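Local coordinates for protein haloacid dehalogenase-like hydrolase (Klebsiella pneumoniae subsp. pneumoniae, PDB 3PGV) that probably acts as a magnesium-dependent phosphatase of the haloacid dehalogenase superfamily, holding a calcium ion at its metal site in this crystal, at residues 66-71 and 81-86; 236-241 and 258-263; 248-253 and 273-278. One frame throughout, in Å; residues are numbered along the deposited sequence.

Interaction 1 (66-71 and 81-86); sequences IDVGQI and MITSNG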
ATOM      1  N   ILE A  66      -6.037  -5.970   8.930  1.00 33.50           N
ATOM      2  CA  ILE A  66      -6.465  -7.334   9.245  1.00 34.11           C
ATOM      3  C   ILE A  66      -5.856  -8.331   8.258  1.00 40.29           C
ATOM      4  O   ILE A  66      -5.495  -9.447   8.646  1.00 39.64           O
ATOM      5  CB  ILE A  66      -8.020  -7.430   9.291  1.00 36.47           C
ATOM      6  CG1 ILE A  66      -8.590  -6.543  10.419  1.00 36.12           C
ATOM      7  CG2 ILE A  66      -8.490  -8.904   9.443  1.00 36.20           C
ATOM      8  CD1 ILE A  66     -10.112  -6.323  10.340  1.00 39.75           C
ATOM      9  N   ASP A  67      -5.673  -7.890   6.995  1.00 38.69           N
ATOM     10  CA  ASP A  67      -5.157  -8.708   5.896  1.00 38.66           C
ATOM     11  C   ASP A  67      -3.600  -8.854   5.920  1.00 43.35           C
ATOM     12  O   ASP A  67      -3.048  -9.571   5.098  1.00 44.27           O
ATOM     13  CB  ASP A  67      -5.625  -8.120   4.553  1.00 40.62           C
ATOM     14  CG  ASP A  67      -6.124  -9.135   3.548  1.00 56.81           C
ATOM     15  OD1 ASP A  67      -5.814 -10.339   3.712  1.00 63.34           O
ATOM     16  OD2 ASP A  67      -6.773  -8.725   2.569  1.00 60.56           O
ATOM     17  N   VAL A  68      -2.914  -8.192   6.863  1.00 41.83           N
ATOM     18  CA  VAL A  68      -1.448  -8.339   6.998  1.00 42.44           C
ATOM     19  C   VAL A  68      -1.076  -9.039   8.306  1.00 46.87           C
ATOM     20  O   VAL A  68       0.100  -9.073   8.675  1.00 47.20           O
ATOM     21  CB  VAL A  68      -0.658  -7.003   6.807  1.00 46.01           C
ATOM     22  CG1 VAL A  68      -0.808  -6.482   5.399  1.00 45.82           C
ATOM     23  CG2 VAL A  68      -1.076  -5.956   7.821  1.00 45.48           C
ATOM     24  N   GLY A  69      -2.082  -9.600   8.981  1.00 43.62           N
ATOM     25  CA  GLY A  69      -1.916 -10.289  10.257  1.00 44.78           C
ATOM     26  C   GLY A  69      -0.884 -11.395  10.237  1.00 49.04           C
ATOM     27  O   GLY A  69       0.008 -11.427  11.089  1.00 49.18           O
ATOM     28  N   GLN A  70      -0.980 -12.302   9.254  1.00 46.56           N
ATOM     29  CA  GLN A  70      -0.046 -13.420   9.162  1.00 48.30           C
ATOM     30  C   GLN A  70       1.373 -12.937   8.809  1.00 52.61           C
ATOM     31  O   GLN A  70       2.350 -13.487   9.323  1.00 54.54           O
ATOM     32  CB  GLN A  70      -0.543 -14.483   8.166  1.00 49.86           C
ATOM     33  CG  GLN A  70       0.131 -15.842   8.365  1.00 69.51           C
ATOM     34  CD  GLN A  70      -0.207 -16.849   7.283  1.00 91.12           C
ATOM     35  OE1 GLN A  70      -0.888 -16.549   6.290  1.00 87.22           O
ATOM     36  NE2 GLN A  70       0.321 -18.053   7.427  1.00 82.80           N
ATOM     37  N   ILE A  71       1.483 -11.879   7.976  1.00 46.61           N
ATOM     38  CA  ILE A  71       2.779 -11.302   7.628  1.00 46.69           C
ATOM     39  C   ILE A  71       3.456 -10.700   8.858  1.00 51.59           C
ATOM     40  O   ILE A  71       4.612 -11.037   9.138  1.00 52.72           O
ATOM     41  CB  ILE A  71       2.665 -10.293   6.456  1.00 48.79           C
ATOM     42  CG1 ILE A  71       2.304 -11.033   5.137  1.00 48.82           C
ATOM     43  CG2 ILE A  71       3.975  -9.484   6.300  1.00 49.55           C
ATOM     44  CD1 ILE A  71       1.849 -10.188   4.089  1.00 53.13           C
HETATM   45  N   MSE A  81       3.561  -0.338  10.833  1.00 40.13           N
HETATM   46  CA  MSE A  81       2.839  -0.927   9.714  1.00 38.53           C
HETATM   47  C   MSE A  81       1.946   0.117   9.049  1.00 40.80           C
HETATM   48  O   MSE A  81       1.029   0.647   9.689  1.00 40.90           O
HETATM   49  CB  MSE A  81       2.003  -2.128  10.206  1.00 41.69           C
HETATM   50  CG  MSE A  81       1.336  -2.916   9.088  1.00 49.46           C
HETATM   51 SE   MSE A  81       2.606  -3.854   7.910  0.75 58.33          SE
HETATM   52  CE  MSE A  81       3.640  -4.801   9.257  1.00 55.97           C
ATOM     53  N   ILE A  82       2.242   0.451   7.775  1.00 34.68           N
ATOM     54  CA  ILE A  82       1.421   1.362   6.972  1.00 31.01           C
ATOM     55  C   ILE A  82       0.463   0.515   6.155  1.00 33.62           C
ATOM     56  O   ILE A  82       0.915  -0.320   5.371  1.00 33.42           O
ATOM     57  CB  ILE A  82       2.314   2.245   6.050  1.00 32.06           C
ATOM     58  CG1 ILE A  82       3.215   3.183   6.863  1.00 32.57           C
ATOM     59  CG2 ILE A  82       1.473   3.014   5.029  1.00 29.14           C
ATOM     60  CD1 ILE A  82       4.268   3.892   6.024  1.00 33.49           C
ATOM     61  N   THR A  83      -0.857   0.682   6.363  1.00 28.75           N
ATOM     62  CA  THR A  83      -1.856  -0.071   5.587  1.00 28.49           C
ATOM     63  C   THR A  83      -2.816   0.873   4.848  1.00 32.19           C
ATOM     64  O   THR A  83      -2.729   2.090   5.018  1.00 32.24           O
ATOM     65  CB  THR A  83      -2.589  -1.084   6.466  1.00 32.76           C
ATOM     66  OG1 THR A  83      -3.284  -0.392   7.510  1.00 28.72           O
ATOM     67  CG2 THR A  83      -1.653  -2.154   7.041  1.00 25.93           C
ATOM     68  N   SER A  84      -3.693   0.312   3.987  1.00 28.67           N
ATOM     69  CA  SER A  84      -4.633   1.090   3.149  1.00 27.76           C
ATOM     70  C   SER A  84      -3.931   2.277   2.448  1.00 29.62           C
ATOM     71  O   SER A  84      -4.487   3.377   2.365  1.00 27.53           O
ATOM     72  CB  SER A  84      -5.839   1.561   3.965  1.00 30.80           C
ATOM     73  OG  SER A  84      -6.671   0.475   4.340  1.00 34.30           O
ATOM     74  N   ASN A  85      -2.692   2.030   1.946  1.00 27.07           N
ATOM     75  CA  ASN A  85      -1.879   3.002   1.199  1.00 26.33           C
ATOM     76  C   ASN A  85      -1.611   4.277   1.970  1.00 29.88           C
ATOM     77  O   ASN A  85      -1.594   5.348   1.388  1.00 28.40           O
ATOM     78  CB  ASN A  85      -2.501   3.304  -0.160  1.00 26.66           C
ATOM     79  CG  ASN A  85      -2.532   2.121  -1.068  1.00 38.11           C
ATOM     80  OD1 ASN A  85      -1.508   1.512  -1.361  1.00 28.70           O
ATOM     81  ND2 ASN A  85      -3.690   1.828  -1.605  1.00 30.01           N
ATOM     82  N   GLY A  86      -1.382   4.152   3.276  1.00 28.81           N
ATOM     83  CA  GLY A  86      -1.055   5.298   4.121  1.00 28.12           C
ATOM     84  C   GLY A  86      -2.221   5.891   4.883  1.00 32.02           C
ATOM     85  O   GLY A  86      -2.033   6.827   5.649  1.00 32.77           O
TER
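The beta-alpha-beta unit made by strand 56-60, helix 69-75 and strand 80-83 brings Val68, at the N-cap position of its helix, onto Met81 and Thr83 of the strand. One methyl carries the contact: Val68 CG2 lies 3.9 Å from Thr83 CG2 and 4.1 Å from Met81 CG, with the nearest backbones, those of Val68 and Thr83, 8.4 Å apart between CA atoms. The Val68 torsion (chi1 -65°) leaves CG1 anti to the carbonyl carbon and sets CG2 between the backbone N and that carbon, from where it reaches the strand. Thr83 answers methyl to methyl at a slant, while its OG1 is turned elsewhere. Met81, a selenomethionine, slides past Val68 in the antiparallel sense: CG, set anti to its backbone N, makes the touch, and with the bends at chi2 and chi3 SE and then CE draw away past the valine methyl. No hydrogen bond crosses between the segments; the join is apolar and buried.

In this Rossmann-like core the alternation of the strand separates two layers. Met81 and Thr83 face the N-terminal end of helix 69-75, whereas Ile82 between them packs on Ala213 of helix 210-220. Beyond Thr83 the chain turns tightly, with Ser84 and Asn85 both in left-handed conformation and Gly86 N bonded to Thr83 O at 3.0 Å. Backbone bonds from Ser84 to Arg63 and from Asn85 to Thr61 tie this turn to the segment after strand 56-60. The metal site is near: the side chain of Val68 comes within about 6 Å of that of Asp29, a calcium ligand, and is about 11 Å from the ion.

Interaction 2 (236-241 and 258-263); sequences NDAEML and KDLHPE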
ATOM      1  N   ASN A 236       1.018   2.890  -6.433  1.00 27.27           N
ATOM      2  CA  ASN A 236       0.766   3.280  -5.036  1.00 25.19           C
ATOM      3  C   ASN A 236       2.078   3.363  -4.206  1.00 29.49           C
ATOM      4  O   ASN A 236       2.041   3.753  -3.029  1.00 28.76           O
ATOM      5  CB  ASN A 236      -0.260   2.357  -4.380  1.00 22.03           C
ATOM      6  CG  ASN A 236       0.078   0.873  -4.460  1.00 35.79           C
ATOM      7  OD1 ASN A 236       0.729   0.398  -5.393  1.00 33.54           O
ATOM      8  ND2 ASN A 236      -0.428   0.110  -3.526  1.00 25.47           N
ATOM      9  N   ASP A 237       3.249   3.115  -4.866  1.00 27.25           N
ATOM     10  CA  ASP A 237       4.580   3.273  -4.238  1.00 26.88           C
ATOM     11  C   ASP A 237       5.323   4.510  -4.788  1.00 31.49           C
ATOM     12  O   ASP A 237       6.387   4.852  -4.282  1.00 33.05           O
ATOM     13  CB  ASP A 237       5.437   2.010  -4.463  1.00 27.27           C
ATOM     14  CG  ASP A 237       4.826   0.752  -3.895  1.00 31.28           C
ATOM     15  OD1 ASP A 237       4.426   0.770  -2.721  1.00 30.78           O
ATOM     16  OD2 ASP A 237       4.803  -0.276  -4.613  1.00 37.58           O
ATOM     17  N   ALA A 238       4.786   5.133  -5.864  1.00 27.12           N
ATOM     18  CA  ALA A 238       5.441   6.238  -6.573  1.00 27.35           C
ATOM     19  C   ALA A 238       5.858   7.396  -5.640  1.00 33.74           C
ATOM     20  O   ALA A 238       7.029   7.798  -5.660  1.00 35.82           O
ATOM     21  CB  ALA A 238       4.547   6.744  -7.697  1.00 27.56           C
ATOM     22  N   GLU A 239       4.927   7.885  -4.776  1.00 29.08           N
ATOM     23  CA  GLU A 239       5.249   8.974  -3.829  1.00 30.47           C
ATOM     24  C   GLU A 239       6.318   8.525  -2.825  1.00 35.38           C
ATOM     25  O   GLU A 239       7.290   9.240  -2.603  1.00 37.74           O
ATOM     26  CB  GLU A 239       3.985   9.486  -3.082  1.00 31.09           C
ATOM     27  CG  GLU A 239       2.866   9.987  -3.991  1.00 35.61           C
ATOM     28  CD  GLU A 239       1.938   8.912  -4.545  1.00 50.93           C
ATOM     29  OE1 GLU A 239       2.126   7.719  -4.205  1.00 31.90           O
ATOM     30  OE2 GLU A 239       1.004   9.268  -5.298  1.00 46.70           O
HETATM   31  N   MSE A 240       6.172   7.309  -2.283  1.00 30.53           N
HETATM   32  CA  MSE A 240       7.134   6.750  -1.322  1.00 28.73           C
HETATM   33  C   MSE A 240       8.532   6.661  -1.908  1.00 35.52           C
HETATM   34  O   MSE A 240       9.498   7.051  -1.249  1.00 37.38           O
HETATM   35  CB  MSE A 240       6.672   5.363  -0.819  1.00 27.79           C
HETATM   36  CG  MSE A 240       7.583   4.781   0.251  1.00 32.08           C
HETATM   37 SE   MSE A 240       6.973   3.102   0.955  0.75 36.57          SE
HETATM   38  CE  MSE A 240       7.098   2.019  -0.617  1.00 31.96           C
ATOM     39  N   LEU A 241       8.645   6.155  -3.148  1.00 32.24           N
ATOM     40  CA  LEU A 241       9.939   5.958  -3.793  1.00 32.77           C
ATOM     41  C   LEU A 241      10.620   7.260  -4.166  1.00 40.42           C
ATOM     42  O   LEU A 241      11.844   7.335  -4.115  1.00 44.64           O
ATOM     43  CB  LEU A 241       9.812   5.033  -5.024  1.00 31.76           C
ATOM     44  CG  LEU A 241       9.298   3.611  -4.757  1.00 33.70           C
ATOM     45  CD1 LEU A 241       9.265   2.798  -6.043  1.00 32.57           C
ATOM     46  CD2 LEU A 241      10.142   2.909  -3.720  1.00 36.52           C
ATOM     47  N   LYS A 258       8.076   2.745 -13.754  1.00 33.43           N
ATOM     48  CA  LYS A 258       9.426   2.935 -14.306  1.00 35.21           C
ATOM     49  C   LYS A 258       9.473   4.181 -15.205  1.00 42.75           C
ATOM     50  O   LYS A 258      10.421   4.964 -15.118  1.00 44.82           O
ATOM     51  CB  LYS A 258       9.878   1.688 -15.088  1.00 34.96           C
ATOM     52  CG  LYS A 258      10.104   0.465 -14.202  1.00 38.55           C
ATOM     53  CD  LYS A 258      10.356  -0.779 -15.025  1.00 37.95           C
ATOM     54  CE  LYS A 258      10.563  -2.003 -14.168  1.00 37.31           C
ATOM     55  NZ  LYS A 258      10.819  -3.214 -15.005  1.00 46.84           N
ATOM     56  N   ASP A 259       8.420   4.382 -16.033  1.00 38.74           N
ATOM     57  CA  ASP A 259       8.318   5.514 -16.951  1.00 39.37           C
ATOM     58  C   ASP A 259       8.135   6.846 -16.205  1.00 45.28           C
ATOM     59  O   ASP A 259       8.685   7.865 -16.630  1.00 45.65           O
ATOM     60  CB  ASP A 259       7.160   5.304 -17.940  1.00 40.26           C
ATOM     61  CG  ASP A 259       7.357   4.153 -18.916  1.00 46.73           C
ATOM     62  OD1 ASP A 259       8.500   3.635 -19.008  1.00 47.46           O
ATOM     63  OD2 ASP A 259       6.377   3.794 -19.618  1.00 46.64           O
ATOM     64  N   LEU A 260       7.333   6.845 -15.119  1.00 41.17           N
ATOM     65  CA  LEU A 260       7.087   8.050 -14.323  1.00 40.19           C
ATOM     66  C   LEU A 260       8.348   8.485 -13.575  1.00 46.35           C
ATOM     67  O   LEU A 260       8.596   9.684 -13.429  1.00 47.90           O
ATOM     68  CB  LEU A 260       5.937   7.816 -13.334  1.00 38.28           C
ATOM     69  CG  LEU A 260       5.468   9.058 -12.542  1.00 43.62           C
ATOM     70  CD1 LEU A 260       4.779  10.073 -13.456  1.00 44.45           C
ATOM     71  CD2 LEU A 260       4.555   8.664 -11.384  1.00 43.12           C
ATOM     72  N   HIS A 261       9.156   7.520 -13.118  1.00 42.07           N
ATOM     73  CA  HIS A 261      10.365   7.824 -12.367  1.00 42.09           C
ATOM     74  C   HIS A 261      11.599   7.146 -12.960  1.00 45.54           C
ATOM     75  O   HIS A 261      12.169   6.241 -12.341  1.00 44.86           O
ATOM     76  CB  HIS A 261      10.183   7.458 -10.888  1.00 41.81           C
ATOM     77  CG  HIS A 261       9.127   8.268 -10.203  1.00 44.18           C
ATOM     78  ND1 HIS A 261       9.357   9.578  -9.825  1.00 46.42           N
ATOM     79  CD2 HIS A 261       7.864   7.931  -9.855  1.00 44.31           C
ATOM     80  CE1 HIS A 261       8.232   9.995  -9.266  1.00 44.91           C
ATOM     81  NE2 HIS A 261       7.310   9.038  -9.249  1.00 44.06           N
ATOM     82  N   PRO A 262      12.083   7.621 -14.138  1.00 42.73           N
ATOM     83  CA  PRO A 262      13.267   6.991 -14.749  1.00 43.23           C
ATOM     84  C   PRO A 262      14.569   7.279 -13.981  1.00 48.62           C
ATOM     85  O   PRO A 262      15.572   6.582 -14.179  1.00 49.92           O
ATOM     86  CB  PRO A 262      13.300   7.599 -16.155  1.00 45.82           C
ATOM     87  CG  PRO A 262      12.624   8.901 -16.017  1.00 50.18           C
ATOM     88  CD  PRO A 262      11.555   8.717 -14.984  1.00 44.56           C
ATOM     89  N   GLU A 263      14.546   8.283 -13.092  1.00 43.93           N
ATOM     90  CA  GLU A 263      15.713   8.658 -12.280  1.00 45.15           C
ATOM     91  C   GLU A 263      15.992   7.650 -11.144  1.00 49.25           C
ATOM     92  O   GLU A 263      17.050   7.711 -10.513  1.00 51.02           O
ATOM     93  CB  GLU A 263      15.550  10.085 -11.707  1.00 46.47           C
ATOM     94  CG  GLU A 263      14.526  10.206 -10.578  1.00 52.57           C
ATOM     95  CD  GLU A 263      13.060  10.177 -10.980  1.00 63.01           C
ATOM     96  OE1 GLU A 263      12.768  10.251 -12.197  1.00 53.78           O
ATOM     97  OE2 GLU A 263      12.200  10.157 -10.067  1.00 51.10           O
TER
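Ala238, in the first turn of helix 238-243, meets one methyl of Leu260, the last residue of helix 255-260, and the imidazole of His261 just after it. Its CB is 3.9 Å from His261 NE2 and 4.1 Å from His261 CD2, so it rests on the side of the ring remote from ND1. Leu260 adds CD2 at 4.2 Å from the same Ala238 CB, and the small methyl thus sits against both residues. His261 NE2 also lies 3.8 Å from Ala238 O, too far for a hydrogen bond; that carbonyl receives Ser242 OG instead.

The ring is steadied from its other nitrogen. His261 ND1 donates to Glu263 OE2 over 2.9 Å with an N-H...O angle of 149°, and the carboxylate oxygen accepts through its syn lone pair from nearly within the ring plane. This bond would restrict rotation of the imidazole about its CB-CG bond. The torsion of His261 (chi1 -64°) places CG anti to the carbonyl carbon and sends the ring toward Ala238 just where the chain leaves helical geometry.

Just before Ala238, Asp237 makes a salt bridge through OD1 with Lys210, and its OD2 accepts from the backbone N of Asp233 and of Gly234, which links it to the loop that bears the calcium ligand Asp233. Ala238 itself stays about 11 Å from the ion. Deeper in the same helix Leu241 packs on Ala230 of strand 228-232 and Ile249 of strand 246-249, and Met240 on Leu214 of helix 210-220; helix 238-243 therefore lies between the sheet, helix 210-220 and the end of helix 255-260.

Interaction 3 (248-253 and 273-278); sequences CIMANA and DAVPRY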
ATOM      1  N   CYS A 248      14.095   2.512  -4.633  1.00 41.09           N
ATOM      2  CA  CYS A 248      14.419   1.402  -5.545  1.00 39.82           C
ATOM      3  C   CYS A 248      13.161   0.832  -6.160  1.00 40.53           C
ATOM      4  O   CYS A 248      12.229   0.468  -5.434  1.00 39.12           O
ATOM      5  CB  CYS A 248      15.216   0.321  -4.826  1.00 40.74           C
ATOM      6  SG  CYS A 248      16.853   0.840  -4.292  1.00 47.17           S
ATOM      7  N   ILE A 249      13.148   0.694  -7.491  1.00 36.01           N
ATOM      8  CA  ILE A 249      12.033   0.087  -8.228  1.00 33.63           C
ATOM      9  C   ILE A 249      12.362  -1.385  -8.540  1.00 37.65           C
ATOM     10  O   ILE A 249      13.468  -1.686  -8.995  1.00 39.44           O
ATOM     11  CB  ILE A 249      11.727   0.904  -9.533  1.00 36.41           C
ATOM     12  CG1 ILE A 249      11.279   2.349  -9.199  1.00 35.37           C
ATOM     13  CG2 ILE A 249      10.690   0.183 -10.426  1.00 34.83           C
ATOM     14  CD1 ILE A 249      11.075   3.261 -10.454  1.00 40.09           C
HETATM   15  N   MSE A 250      11.419  -2.300  -8.257  1.00 32.20           N
HETATM   16  CA  MSE A 250      11.594  -3.736  -8.533  1.00 30.37           C
HETATM   17  C   MSE A 250      11.666  -3.976 -10.036  1.00 34.12           C
HETATM   18  O   MSE A 250      10.978  -3.288 -10.795  1.00 32.96           O
HETATM   19  CB  MSE A 250      10.415  -4.542  -7.946  1.00 30.16           C
HETATM   20  CG  MSE A 250      10.190  -4.300  -6.457  1.00 34.12           C
HETATM   21 SE   MSE A 250      11.760  -4.681  -5.412  0.75 39.87          SE
HETATM   22  CE  MSE A 250      11.931  -6.562  -5.760  1.00 36.34           C
ATOM     23  N   ALA A 251      12.439  -4.995 -10.471  1.00 30.85           N
ATOM     24  CA  ALA A 251      12.484  -5.360 -11.896  1.00 31.39           C
ATOM     25  C   ALA A 251      11.089  -5.798 -12.367  1.00 35.58           C
ATOM     26  O   ALA A 251      10.703  -5.533 -13.514  1.00 36.42           O
ATOM     27  CB  ALA A 251      13.487  -6.488 -12.125  1.00 33.00           C
ATOM     28  N   ASN A 252      10.308  -6.415 -11.456  1.00 29.56           N
ATOM     29  CA  ASN A 252       8.968  -6.905 -11.762  1.00 28.09           C
ATOM     30  C   ASN A 252       7.907  -5.802 -11.668  1.00 33.32           C
ATOM     31  O   ASN A 252       6.719  -6.087 -11.789  1.00 33.64           O
ATOM     32  CB  ASN A 252       8.617  -8.056 -10.847  1.00 27.82           C
ATOM     33  CG  ASN A 252       8.798  -7.733  -9.382  1.00 45.78           C
ATOM     34  OD1 ASN A 252       9.912  -7.730  -8.860  1.00 33.12           O
ATOM     35  ND2 ASN A 252       7.703  -7.459  -8.690  1.00 33.25           N
ATOM     36  N   ALA A 253       8.334  -4.545 -11.434  1.00 30.55           N
ATOM     37  CA  ALA A 253       7.413  -3.421 -11.269  1.00 28.01           C
ATOM     38  C   ALA A 253       6.643  -3.117 -12.529  1.00 33.75           C
ATOM     39  O   ALA A 253       7.107  -3.420 -13.636  1.00 32.40           O
ATOM     40  CB  ALA A 253       8.168  -2.196 -10.829  1.00 28.19           C
ATOM     41  N   ASP A 273      14.502 -12.596  -4.486  1.00 40.78           N
ATOM     42  CA  ASP A 273      14.619 -12.050  -3.122  1.00 40.62           C
ATOM     43  C   ASP A 273      15.540 -10.826  -3.197  1.00 44.25           C
ATOM     44  O   ASP A 273      16.464 -10.684  -2.390  1.00 45.03           O
ATOM     45  CB  ASP A 273      15.196 -13.115  -2.144  1.00 43.97           C
ATOM     46  CG  ASP A 273      14.247 -13.568  -1.041  1.00 54.87           C
ATOM     47  OD1 ASP A 273      13.143 -12.987  -0.927  1.00 54.18           O
ATOM     48  OD2 ASP A 273      14.634 -14.457  -0.255  1.00 62.97           O
ATOM     49  N   ALA A 274      15.341  -9.991  -4.237  1.00 40.10           N
ATOM     50  CA  ALA A 274      16.200  -8.845  -4.541  1.00 40.28           C
ATOM     51  C   ALA A 274      16.303  -7.825  -3.415  1.00 45.18           C
ATOM     52  O   ALA A 274      17.381  -7.264  -3.203  1.00 46.75           O
ATOM     53  CB  ALA A 274      15.745  -8.171  -5.818  1.00 39.61           C
ATOM     54  N   VAL A 275      15.195  -7.560  -2.703  1.00 40.74           N
ATOM     55  CA  VAL A 275      15.209  -6.559  -1.607  1.00 39.69           C
ATOM     56  C   VAL A 275      16.171  -6.964  -0.467  1.00 45.94           C
ATOM     57  O   VAL A 275      17.138  -6.236  -0.221  1.00 48.21           O
ATOM     58  CB  VAL A 275      13.788  -6.185  -1.090  1.00 40.04           C
ATOM     59  CG1 VAL A 275      13.868  -5.219   0.101  1.00 39.50           C
ATOM     60  CG2 VAL A 275      12.937  -5.593  -2.213  1.00 38.08           C
ATOM     61  N   PRO A 276      15.993  -8.158   0.191  1.00 41.15           N
ATOM     62  CA  PRO A 276      16.907  -8.518   1.291  1.00 42.76           C
ATOM     63  C   PRO A 276      18.364  -8.683   0.844  1.00 49.31           C
ATOM     64  O   PRO A 276      19.277  -8.365   1.613  1.00 51.18           O
ATOM     65  CB  PRO A 276      16.313  -9.820   1.840  1.00 44.54           C
ATOM     66  CG  PRO A 276      15.436 -10.331   0.771  1.00 46.11           C
ATOM     67  CD  PRO A 276      14.907  -9.146   0.055  1.00 40.26           C
ATOM     68  N   ARG A 277      18.588  -9.142  -0.413  1.00 45.82           N
ATOM     69  CA  ARG A 277      19.945  -9.288  -0.964  1.00 47.09           C
ATOM     70  C   ARG A 277      20.592  -7.930  -1.159  1.00 51.36           C
ATOM     71  O   ARG A 277      21.773  -7.760  -0.858  1.00 53.11           O
ATOM     72  CB  ARG A 277      19.925 -10.080  -2.281  1.00 44.74           C
ATOM     73  CG  ARG A 277      19.539 -11.523  -2.082  1.00 53.10           C
ATOM     74  CD  ARG A 277      19.555 -12.349  -3.364  1.00 57.54           C
ATOM     75  NE  ARG A 277      18.923 -13.656  -3.141  1.00 58.74           N
ATOM     76  CZ  ARG A 277      19.550 -14.706  -2.615  1.00 69.35           C
ATOM     77  NH1 ARG A 277      20.843 -14.634  -2.314  1.00 53.75           N
ATOM     78  NH2 ARG A 277      18.892 -15.836  -2.392  1.00 53.86           N
ATOM     79  N   TYR A 278      19.803  -6.945  -1.618  1.00 46.65           N
ATOM     80  CA  TYR A 278      20.265  -5.567  -1.801  1.00 46.04           C
ATOM     81  C   TYR A 278      20.641  -4.974  -0.446  1.00 50.18           C
ATOM     82  O   TYR A 278      21.677  -4.324  -0.325  1.00 50.96           O
ATOM     83  CB  TYR A 278      19.159  -4.722  -2.464  1.00 44.47           C
ATOM     84  CG  TYR A 278      19.595  -3.325  -2.850  1.00 45.43           C
ATOM     85  CD1 TYR A 278      19.549  -2.280  -1.930  1.00 47.57           C
ATOM     86  CD2 TYR A 278      19.976  -3.028  -4.155  1.00 45.75           C
ATOM     87  CE1 TYR A 278      19.920  -0.984  -2.288  1.00 49.86           C
ATOM     88  CE2 TYR A 278      20.333  -1.732  -4.529  1.00 47.13           C
ATOM     89  CZ  TYR A 278      20.294  -0.709  -3.596  1.00 54.97           C
ATOM     90  OH  TYR A 278      20.634   0.570  -3.962  1.00 55.07           O
TER
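Met250, just past strand 246-249, and Ala274, in the first turn of helix 274-283, bring the two backbones to 8.0 Å between their CA atoms, and a type I turn from Met250 to Ala253 then carries the chain away. Met250, a selenomethionine, supplies the tightest contact: SE sits 3.5 Å from Val275 CG2, the two side chains crossing at about a right angle. Bends at chi2 (-57°) and chi3 curl the chain back, so that CE also reaches Ala274 CB at 4.1 Å. Further along, Cys248 SG stands off the phenol end of Tyr278, 3.8 Å from CZ. Cys248 SG lies 4.3 Å from the centroid of the Tyr278 ring and 30° off its normal, an oblique sulfur-aromatic contact. Tyr278 extends CG anti to its backbone N, which carries the ring out to the strand, and its OH is hydrogen-bonded to Glu265 of the adjoining strand 265-266. Phe231 of strand 228-232 touches both Cys248 and Val275. Here a C-terminal helix packs on one face of the parallel part of the sheet, consistent with the Rossmann-like core of the HAD superfamily, beside the metal site: the side chain of Met250 is about 4 Å from that of the calcium ligand Asp233.

Overall arrangement
Interactions 1 and 3 set the start of a helix against a strand of the eight-stranded sheet or the residue after it; interaction 2 joins two helices. Interaction 1 closes before the others open; these interleave along the chain. Interaction 1 is centred about 21 Å from interaction 2 and 20 Å from interaction 3, which are 14 Å apart. Helices 69-75 and 274-283 pack on one face of the sheet, helices 238-243 and 255-260 on the other. Asn85 OD1 and Asn236 ND2, 2.8 Å apart, probably hydrogen-bond between interactions 1 and 2, as Lys258 NZ and Ala251 O do between 2 and 3. Of the three, interaction 3 lies nearest the calcium site of Asp27, Asp29 and Asp233.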